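Local atomic coordinates of 2-oxo-1,2-dihydroquinoline 8-monooxygenase, oxygenase component (Pseudomonas putida, PDB entry 1Z02), a protein that probably hydroxylates 2-oxo-1,2-dihydroquinoline at C8 as the terminal oxygenase of a Rieske system, using a [2Fe-2S] cluster and a mononuclear iron. Residues D168-F173 and V297-M303; L48-E52 and V198-H202; Y45-F49 and Y328-L332. The contacts are given in a common frame with arbitrary orientation. Residues are numbered along the deposited sequence.

Interaction 1: residues D168-F173 and V297-M303; sequences DLPFRF and VLPGVLM
A classic beta bulge and a cis-proline turn shape one side of this contact, in the antiparallel sheet of the catalytic domain, whose family has a Bet v 1-like fold. Strands 293-297 and 301-305 are joined by a turn in which Pro299 follows a cis peptide bond. Gly300 and Val301 both face Val297, the Val301 N to Val297 O bond measuring 2.8 Å; at phi/psi 130/61, a beta carbon on residue 300 would collide with the preceding carbonyl. Over this hairpin runs the irregular segment 168-173, extended from Leu169 onward, with CA atoms 6.0 Å apart for both Asp168-Leu298 and Pro170-Val297. No hydrogen bonds cross; the contact is mainly apolar packing. Val297, Val301 and Met303 point toward the loop, whereas Leu302 points away, its side chain about 8 Å from the catalytic-domain iron. Compact Pro170 sits among them, with CG 3.8 Å from Val301 CG1 and CB 3.8 Å from Met303 CB. The branched Val297 suits a CH-pi contact: CG1 lies over the Phe171 ring, 4.0 Å from its centroid. Asp168 turns its carboxylate to Trp44 N and Arg406. Flexible Met303, with chi1 and chi2 t and chi3 p, brings CE to 3.4 Å from Phe171 O and, at the ring edge, 3.6 Å from Phe173 CE1.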
# COMPACT_ATOMS: atom_id res chain seq x y z
N ASP A 168 4.29 -34.24 12.70
CA ASP A 168 3.63 -32.95 12.53
C ASP A 168 2.24 -33.12 11.92
O ASP A 168 1.72 -32.22 11.26
CB ASP A 168 4.47 -32.03 11.64
CG ASP A 168 5.67 -31.45 12.36
OD1 ASP A 168 6.47 -30.72 11.73
OD2 ASP A 168 5.83 -31.71 13.58
N LEU A 169 1.64 -34.29 12.15
CA LEU A 169 0.30 -34.60 11.65
C LEU A 169 -0.54 -34.98 12.86
O LEU A 169 -0.02 -35.48 13.85
CB LEU A 169 0.38 -35.74 10.64
CG LEU A 169 -0.05 -35.45 9.20
CD1 LEU A 169 0.38 -34.10 8.77
CD2 LEU A 169 0.46 -36.50 8.28
N PRO A 170 -1.87 -34.76 12.79
CA PRO A 170 -2.74 -35.10 13.92
C PRO A 170 -2.60 -36.55 14.42
O PRO A 170 -2.06 -37.40 13.71
CB PRO A 170 -4.14 -34.82 13.38
CG PRO A 170 -3.89 -33.68 12.43
CD PRO A 170 -2.63 -34.11 11.71
N PHE A 171 -3.09 -36.80 15.64
CA PHE A 171 -3.04 -38.13 16.25
C PHE A 171 -3.80 -39.11 15.37
O PHE A 171 -4.85 -38.78 14.83
CB PHE A 171 -3.68 -38.10 17.64
CG PHE A 171 -3.16 -37.02 18.54
CD1 PHE A 171 -3.90 -35.85 18.75
CD2 PHE A 171 -1.92 -37.14 19.16
CE1 PHE A 171 -3.41 -34.83 19.56
CE2 PHE A 171 -1.41 -36.12 19.97
CZ PHE A 171 -2.16 -34.97 20.17
N ARG A 172 -3.26 -40.33 15.23
CA ARG A 172 -3.89 -41.35 14.39
C ARG A 172 -4.73 -42.34 15.17
O ARG A 172 -4.40 -42.67 16.31
CB ARG A 172 -2.82 -42.12 13.60
CG ARG A 172 -1.91 -41.23 12.77
CD ARG A 172 -0.84 -42.03 12.06
NE ARG A 172 -1.39 -42.93 11.05
CZ ARG A 172 -0.65 -43.61 10.17
NH1 ARG A 172 -1.24 -44.41 9.29
NH2 ARG A 172 0.67 -43.49 10.17
N PHE A 173 -5.80 -42.81 14.54
CA PHE A 173 -6.71 -43.82 15.10
C PHE A 173 -6.81 -44.93 14.06
O PHE A 173 -6.67 -44.67 12.86
CB PHE A 173 -8.10 -43.23 15.35
CG PHE A 173 -8.13 -42.14 16.38
CD1 PHE A 173 -7.93 -40.81 16.01
CD2 PHE A 173 -8.31 -42.44 17.72
CE1 PHE A 173 -7.92 -39.80 16.96
CE2 PHE A 173 -8.30 -41.44 18.68
CZ PHE A 173 -8.10 -40.12 18.30
N VAL A 297 -2.42 -29.92 16.80
CA VAL A 297 -1.02 -30.26 17.02
C VAL A 297 -0.11 -29.30 16.25
O VAL A 297 -0.54 -28.67 15.28
CB VAL A 297 -0.72 -31.71 16.53
CG1 VAL A 297 -1.54 -32.71 17.32
CG2 VAL A 297 -1.02 -31.83 15.03
N LEU A 298 1.14 -29.19 16.70
CA LEU A 298 2.10 -28.33 16.01
C LEU A 298 2.30 -28.91 14.60
O LEU A 298 2.23 -30.11 14.41
CB LEU A 298 3.45 -28.32 16.75
CG LEU A 298 3.57 -27.37 17.96
CD1 LEU A 298 4.81 -27.71 18.79
CD2 LEU A 298 3.65 -25.95 17.45
N PRO A 299 2.54 -28.04 13.60
CA PRO A 299 2.71 -26.59 13.64
C PRO A 299 1.41 -25.78 13.70
O PRO A 299 1.43 -24.55 13.61
CB PRO A 299 3.49 -26.29 12.37
CG PRO A 299 2.90 -27.26 11.40
CD PRO A 299 2.82 -28.55 12.24
N GLY A 300 0.29 -26.48 13.87
CA GLY A 300 -1.01 -25.84 13.93
C GLY A 300 -1.95 -26.54 12.98
O GLY A 300 -2.46 -25.94 12.02
N VAL A 301 -2.18 -27.83 13.23
CA VAL A 301 -3.05 -28.64 12.38
C VAL A 301 -4.29 -29.12 13.12
O VAL A 301 -4.19 -29.76 14.16
CB VAL A 301 -2.30 -29.88 11.84
CG1 VAL A 301 -3.05 -30.47 10.67
CG2 VAL A 301 -0.89 -29.51 11.43
N LEU A 302 -5.46 -28.79 12.57
CA LEU A 302 -6.73 -29.17 13.16
C LEU A 302 -7.28 -30.49 12.65
O LEU A 302 -7.10 -30.85 11.49
CB LEU A 302 -7.77 -28.07 12.89
CG LEU A 302 -9.19 -28.37 13.37
CD1 LEU A 302 -9.27 -28.16 14.87
CD2 LEU A 302 -10.18 -27.45 12.65
N MET A 303 -7.92 -31.24 13.55
CA MET A 303 -8.55 -32.50 13.20
C MET A 303 -9.95 -32.48 13.79
O MET A 303 -10.11 -32.24 14.99
CB MET A 303 -7.80 -33.71 13.76
CG MET A 303 -8.62 -35.00 13.66
SD MET A 303 -7.71 -36.56 13.85
CE MET A 303 -7.32 -36.51 15.61

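Interaction 2: residues L48-E52 and V198-H202; sequences LFTHE and VHGMH
Strand 43-49 ends at Phe49 and passes into a 3-10 turn over residues 50-52, closed by Glu52 N to Phe49 O at 2.8 Å; opposite runs extended segment 198-202, on an outermost strand of the catalytic-domain sheet. The backbones do not pair: the nearest CA atoms, of Phe49 and Met201, are 8.4 Å apart. A His-carboxylate hydrogen bond and the packing of the Phe49 ring instead join the Rieske and catalytic regions. His202 (chi1 p) donates from NE2 to Glu52 OE1 at 3.0 Å and weakly to Glu52 OE2 at 3.2 Å, while its ND1 is bonded to Glu327. Glu52 suits this place because the same OE1 also accepts Phe49 N at 2.8 Å, fixing the turn. The Phe49 ring (chi1 m) fills the gap, with CZ 3.6 Å from Gly200 C and Met201 N, and CE2 4.2 Å from Val198 CG1. It is slid past the His202 ring, centroids 5.7 Å apart and planes at 26°. Gly200 has phi/psi 171/-158, where a beta carbon would strike the preceding carbonyl oxygen. Beside the Phe49 ring, one water lies 2.6 Å from His51 NE2 and donates a weak, 3.3 Å bond to Gly200 O.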
# COMPACT_ATOMS: atom_id res chain seq x y z
N LEU A 48 1.20 -28.28 -1.81
CA LEU A 48 0.29 -28.29 -2.95
C LEU A 48 -0.42 -29.63 -3.03
O LEU A 48 0.06 -30.61 -2.46
CB LEU A 48 1.09 -28.11 -4.26
CG LEU A 48 1.83 -26.80 -4.54
CD1 LEU A 48 2.80 -27.01 -5.69
CD2 LEU A 48 0.84 -25.70 -4.86
N PHE A 49 -1.56 -29.66 -3.71
CA PHE A 49 -2.27 -30.91 -3.91
C PHE A 49 -1.50 -31.56 -5.05
O PHE A 49 -0.90 -30.87 -5.88
CB PHE A 49 -3.71 -30.67 -4.35
CG PHE A 49 -4.64 -30.30 -3.23
CD1 PHE A 49 -5.25 -29.04 -3.20
CD2 PHE A 49 -4.93 -31.21 -2.21
CE1 PHE A 49 -6.13 -28.69 -2.17
CE2 PHE A 49 -5.81 -30.87 -1.17
CZ PHE A 49 -6.41 -29.61 -1.16
N THR A 50 -1.51 -32.88 -5.11
CA THR A 50 -0.82 -33.58 -6.17
C THR A 50 -1.24 -33.08 -7.55
O THR A 50 -0.41 -32.94 -8.45
CB THR A 50 -1.07 -35.10 -6.05
OG1 THR A 50 -0.41 -35.60 -4.87
CG2 THR A 50 -0.56 -35.84 -7.27
N HIS A 51 -2.53 -32.80 -7.72
CA HIS A 51 -3.03 -32.34 -9.01
C HIS A 51 -2.50 -30.96 -9.40
O HIS A 51 -2.65 -30.53 -10.55
CB HIS A 51 -4.57 -32.37 -9.04
CG HIS A 51 -5.22 -31.43 -8.08
ND1 HIS A 51 -5.23 -30.06 -8.25
CD2 HIS A 51 -5.94 -31.67 -6.95
CE1 HIS A 51 -5.93 -29.50 -7.28
NE2 HIS A 51 -6.36 -30.46 -6.47
N GLU A 52 -1.85 -30.27 -8.46
CA GLU A 52 -1.30 -28.96 -8.76
C GLU A 52 0.13 -29.04 -9.27
O GLU A 52 0.74 -28.01 -9.57
CB GLU A 52 -1.34 -28.08 -7.51
CG GLU A 52 -2.72 -27.62 -7.12
CD GLU A 52 -2.71 -26.74 -5.88
OE1 GLU A 52 -2.49 -27.28 -4.78
OE2 GLU A 52 -2.93 -25.52 -6.01
N VAL A 198 -8.30 -37.88 -0.44
CA VAL A 198 -8.39 -36.49 -0.01
C VAL A 198 -9.10 -35.58 -1.03
O VAL A 198 -8.77 -35.60 -2.22
CB VAL A 198 -6.99 -35.88 0.25
CG1 VAL A 198 -7.11 -34.42 0.59
CG2 VAL A 198 -6.29 -36.62 1.37
N HIS A 199 -10.06 -34.81 -0.55
CA HIS A 199 -10.78 -33.85 -1.40
C HIS A 199 -10.78 -32.56 -0.59
O HIS A 199 -11.01 -32.59 0.62
CB HIS A 199 -12.23 -34.28 -1.66
CG HIS A 199 -12.36 -35.43 -2.60
ND1 HIS A 199 -11.79 -35.44 -3.85
CD2 HIS A 199 -13.01 -36.61 -2.47
CE1 HIS A 199 -12.08 -36.58 -4.46
NE2 HIS A 199 -12.82 -37.31 -3.65
N GLY A 200 -10.51 -31.44 -1.25
CA GLY A 200 -10.50 -30.20 -0.51
C GLY A 200 -9.98 -29.01 -1.28
O GLY A 200 -9.95 -28.99 -2.51
N MET A 201 -9.54 -28.00 -0.53
CA MET A 201 -9.05 -26.78 -1.15
C MET A 201 -8.20 -25.98 -0.18
O MET A 201 -8.19 -26.26 1.03
CB MET A 201 -10.24 -25.92 -1.54
CG MET A 201 -11.04 -25.49 -0.31
SD MET A 201 -12.61 -24.73 -0.71
CE MET A 201 -13.28 -24.50 0.84
N HIS A 202 -7.49 -25.00 -0.71
CA HIS A 202 -6.70 -24.10 0.12
C HIS A 202 -6.84 -22.70 -0.48
O HIS A 202 -6.79 -22.51 -1.70
CB HIS A 202 -5.24 -24.56 0.24
CG HIS A 202 -4.47 -24.60 -1.04
ND1 HIS A 202 -3.95 -23.47 -1.63
CD2 HIS A 202 -4.07 -25.64 -1.81
CE1 HIS A 202 -3.25 -23.81 -2.70
NE2 HIS A 202 -3.31 -25.12 -2.83
O HOH W 1 -8.20 -30.77 -4.69

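Interaction 3: residues Y45-F49 and Y328-L332; sequences YPALF and YWEIL
A tryptophan side chain and a water molecule bridge two strands that cross nearly at right angles and share no direct hydrogen bond. The water donates to Pro46 O at 2.6 Å and accepts from Trp329 NE1 at 2.9 Å, giving both polar atoms a partner in a buried, largely apolar interface. The short strands 45-49 and 328-332 approach to 9.5 Å between axes at an angle of 79°, and their nearest CA atoms, of Pro46 and Trp329, are 8.3 Å apart. That gap is wide enough for an indole. Trp329 (chi1 m, chi2 65°) points into it, and Pro46 lays CG 3.6 Å from the centroid of its five-membered ring, only 10° off the normal, in a CH-pi contact well suited to the compact proline ring, whose polarised CH groups can lie against the indole face. At a classic bulge, where Ala47 and Leu48 both face Ile148, backbone atoms lie at the ring edge: Ala47 O is 3.6 Å from Trp329 CZ2, and Leu48 N is 3.6 Å from Trp329 CH2. Further along, the six-membered ring presents its edge to the face of Phe49, centroids 5.0 Å apart and planes at 52°. Ile331 adds its branched side chain, CG2 lying 3.8 Å from Phe49 CE2 at that ring's edge. The arrangement is the near-orthogonal packing of two antiparallel sheets, here where the Rieske region meets the catalytic domain.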
# COMPACT_ATOMS: atom_id res chain seq x y z
N TYR A 45 4.62 -28.87 6.40
CA TYR A 45 3.43 -28.12 5.99
C TYR A 45 2.96 -28.63 4.64
O TYR A 45 3.76 -29.15 3.86
CB TYR A 45 3.73 -26.63 5.81
CG TYR A 45 4.01 -25.85 7.08
CD1 TYR A 45 5.31 -25.63 7.51
CD2 TYR A 45 2.95 -25.33 7.83
CE1 TYR A 45 5.56 -24.90 8.66
CE2 TYR A 45 3.20 -24.61 9.00
CZ TYR A 45 4.51 -24.39 9.41
OH TYR A 45 4.77 -23.69 10.56
N PRO A 46 1.66 -28.50 4.35
CA PRO A 46 1.15 -28.96 3.05
C PRO A 46 1.57 -27.86 2.06
O PRO A 46 1.42 -26.67 2.35
CB PRO A 46 -0.36 -29.02 3.29
CG PRO A 46 -0.59 -27.93 4.27
CD PRO A 46 0.55 -28.11 5.24
N ALA A 47 2.12 -28.25 0.92
CA ALA A 47 2.56 -27.28 -0.08
C ALA A 47 1.59 -27.14 -1.24
O ALA A 47 1.21 -26.03 -1.64
CB ALA A 47 3.95 -27.66 -0.60
N LEU A 48 1.20 -28.28 -1.81
CA LEU A 48 0.29 -28.29 -2.95
C LEU A 48 -0.42 -29.63 -3.03
O LEU A 48 0.06 -30.61 -2.46
CB LEU A 48 1.09 -28.11 -4.26
CG LEU A 48 1.83 -26.80 -4.54
CD1 LEU A 48 2.80 -27.01 -5.69
CD2 LEU A 48 0.84 -25.70 -4.86
N PHE A 49 -1.56 -29.66 -3.71
CA PHE A 49 -2.27 -30.91 -3.91
C PHE A 49 -1.50 -31.56 -5.05
O PHE A 49 -0.90 -30.87 -5.88
CB PHE A 49 -3.71 -30.67 -4.35
CG PHE A 49 -4.64 -30.30 -3.23
CD1 PHE A 49 -5.25 -29.04 -3.20
CD2 PHE A 49 -4.93 -31.21 -2.21
CE1 PHE A 49 -6.13 -28.69 -2.17
CE2 PHE A 49 -5.81 -30.87 -1.17
CZ PHE A 49 -6.41 -29.61 -1.16
N TYR A 328 -5.03 -21.05 4.02
CA TYR A 328 -5.98 -21.87 4.77
C TYR A 328 -6.41 -23.13 4.01
O TYR A 328 -7.08 -23.07 2.98
CB TYR A 328 -7.18 -20.99 5.12
CG TYR A 328 -8.38 -21.70 5.70
CD1 TYR A 328 -8.25 -22.58 6.79
CD2 TYR A 328 -9.66 -21.44 5.22
CE1 TYR A 328 -9.37 -23.17 7.38
CE2 TYR A 328 -10.79 -22.02 5.80
CZ TYR A 328 -10.64 -22.88 6.88
OH TYR A 328 -11.77 -23.40 7.47
N TRP A 329 -6.00 -24.28 4.54
CA TRP A 329 -6.33 -25.57 3.94
C TRP A 329 -7.53 -26.22 4.62
O TRP A 329 -7.66 -26.16 5.85
CB TRP A 329 -5.15 -26.53 4.04
CG TRP A 329 -3.98 -26.17 3.17
CD1 TRP A 329 -3.18 -25.06 3.27
CD2 TRP A 329 -3.45 -26.94 2.08
NE1 TRP A 329 -2.19 -25.10 2.32
CE2 TRP A 329 -2.34 -26.25 1.57
CE3 TRP A 329 -3.82 -28.16 1.49
CZ2 TRP A 329 -1.58 -26.73 0.50
CZ3 TRP A 329 -3.07 -28.64 0.42
CH2 TRP A 329 -1.96 -27.92 -0.06
N GLU A 330 -8.41 -26.81 3.81
CA GLU A 330 -9.59 -27.52 4.30
C GLU A 330 -9.70 -28.81 3.50
O GLU A 330 -9.96 -28.75 2.31
CB GLU A 330 -10.88 -26.75 4.05
CG GLU A 330 -11.02 -25.44 4.75
CD GLU A 330 -12.30 -24.77 4.35
OE1 GLU A 330 -13.39 -25.27 4.71
OE2 GLU A 330 -12.23 -23.74 3.65
N ILE A 331 -9.49 -29.96 4.13
CA ILE A 331 -9.64 -31.21 3.41
C ILE A 331 -10.50 -32.20 4.17
O ILE A 331 -10.57 -32.17 5.40
CB ILE A 331 -8.26 -31.89 3.08
CG1 ILE A 331 -7.60 -32.39 4.37
CG2 ILE A 331 -7.37 -30.93 2.31
CD1 ILE A 331 -6.41 -33.28 4.15
N LEU A 332 -11.16 -33.07 3.41
CA LEU A 332 -12.00 -34.12 3.97
C LEU A 332 -11.36 -35.41 3.51
O LEU A 332 -11.03 -35.57 2.33
CB LEU A 332 -13.43 -34.02 3.43
CG LEU A 332 -14.21 -32.78 3.89
CD1 LEU A 332 -15.57 -32.75 3.24
CD2 LEU A 332 -14.32 -32.81 5.40
O HOH W 2 0.54 -24.19 2.10

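From the N terminus, strand 43-49 and the turn after it supply the first partner of interactions 2 and 3, which share Leu48 and Phe49. Interaction 2 closes first, at 198-202, after 145 residues that include the cluster-binding part of the Rieske domain. Segment 168-173 has meanwhile opened interaction 1, which closes at 297-303, so interactions 1 and 2 cross. Interaction 3 closes last, at 328-332, and its span encloses both segments of interaction 1. All three reach the same catalytic-domain sheet: 198-202 and 328-332 lie on neighbouring strands, with Met201 O 2.8 Å from Glu330 N, while Pro299 CB packs 3.4 Å from Tyr45 OH.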